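Local coordinates for protein Azi13 (Streptomyces sahachiroi, PDB 5HMB) that probably acts as a hotdog-fold acyl thioesterase of the PaaI family in azinomycin biosynthesis, where a naphthoate is made by a polyketide synthase, at residues A[49-52]-A[53-57]. Numbering follows the deposited sequence.
Sequences GGVH and CAVVE
Four successive i+4 to i backbone hydrogen bonds run from the N-H of Cys53, Ala54, Val55 and Val56 to the carbonyls of Gly49, Gly50, Val51 and His52, in the N-terminal part of helix 49-68. They are not equally tight: Cys53 N reaches Gly49 O at 3.3 Å, whereas Ala54 N lies 2.8 Å from Gly50 O. Of the side chains, Val51 and Val55 meet along one flank, CG1 of Val51 standing 4.4 Å from CG2 of Val55, a loose apolar touch. That same CG2, anti to its own carbonyl carbon, sits 3.4 Å from Val51 O; Val56 repeats the pattern, its CG2 3.3 Å from His52 O. Cys53 swings its sulfur back beside its own N (chi1 -55°), bringing SG to 3.6 Å from Gly49 O. Beyond the turn, Cys53 packs on Thr81 and Phe83 of strand 72-83 and on Cys53 of the second subunit, while His52 lies on Val122 and Ala123. This is the central helix of the hotdog fold, wrapped by the sheet. With all four carbonyls from Gly49 to His52 accepting an N-H one turn on, this buried segment's backbone is satisfied internally, and mainly apolar side chains meet the surrounding sheet, helix 13-18 and the neighbouring subunit.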
# COMPACT_ATOMS: atom_id res chain seq x y z
N GLY A 49 -3.81 -5.54 -15.37
CA GLY A 49 -3.72 -4.64 -14.24
C GLY A 49 -2.42 -3.84 -14.22
O GLY A 49 -2.41 -2.69 -13.79
N GLY A 50 -1.32 -4.45 -14.67
CA GLY A 50 -0.06 -3.72 -14.75
C GLY A 50 -0.15 -2.47 -15.60
O GLY A 50 0.55 -1.49 -15.33
N VAL A 51 -1.02 -2.47 -16.62
CA VAL A 51 -1.16 -1.26 -17.43
C VAL A 51 -1.68 -0.11 -16.57
O VAL A 51 -1.20 1.02 -16.68
CB VAL A 51 -2.07 -1.52 -18.64
CG1 VAL A 51 -2.19 -0.24 -19.47
CG2 VAL A 51 -1.51 -2.66 -19.48
N HIS A 52 -2.67 -0.37 -15.71
CA HIS A 52 -3.15 0.65 -14.78
C HIS A 52 -2.01 1.19 -13.92
O HIS A 52 -1.88 2.41 -13.74
CB HIS A 52 -4.27 0.10 -13.89
CG HIS A 52 -5.61 0.14 -14.53
ND1 HIS A 52 -6.09 1.26 -15.17
CD2 HIS A 52 -6.59 -0.80 -14.63
CE1 HIS A 52 -7.30 1.01 -15.64
NE2 HIS A 52 -7.62 -0.23 -15.32
N CYS A 53 -1.19 0.30 -13.36
CA CYS A 53 -0.07 0.74 -12.53
C CYS A 53 0.92 1.57 -13.33
O CYS A 53 1.43 2.59 -12.84
CB CYS A 53 0.66 -0.46 -11.94
SG CYS A 53 -0.41 -1.62 -11.00
N ALA A 54 1.24 1.12 -14.55
CA ALA A 54 2.20 1.83 -15.38
C ALA A 54 1.71 3.23 -15.74
O ALA A 54 2.51 4.18 -15.80
CB ALA A 54 2.48 1.01 -16.65
N VAL A 55 0.42 3.37 -16.04
CA VAL A 55 -0.14 4.69 -16.35
C VAL A 55 -0.11 5.59 -15.12
O VAL A 55 0.15 6.79 -15.21
CB VAL A 55 -1.58 4.54 -16.87
CG1 VAL A 55 -2.30 5.90 -16.83
CG2 VAL A 55 -1.56 3.95 -18.27
N VAL A 56 -0.45 5.03 -13.96
CA VAL A 56 -0.36 5.80 -12.72
C VAL A 56 1.08 6.26 -12.49
O VAL A 56 1.34 7.43 -12.19
CB VAL A 56 -0.90 4.94 -11.55
CG1 VAL A 56 -0.48 5.52 -10.23
CG2 VAL A 56 -2.43 4.83 -11.62
N GLU A 57 2.03 5.34 -12.65
CA GLU A 57 3.44 5.72 -12.52
C GLU A 57 3.80 6.83 -13.49
O GLU A 57 4.36 7.86 -13.09
CB GLU A 57 4.33 4.48 -12.72
CG GLU A 57 5.80 4.73 -12.30
CD GLU A 57 5.96 4.80 -10.78
OE1 GLU A 57 5.15 4.16 -10.07
OE2 GLU A 57 6.89 5.47 -10.29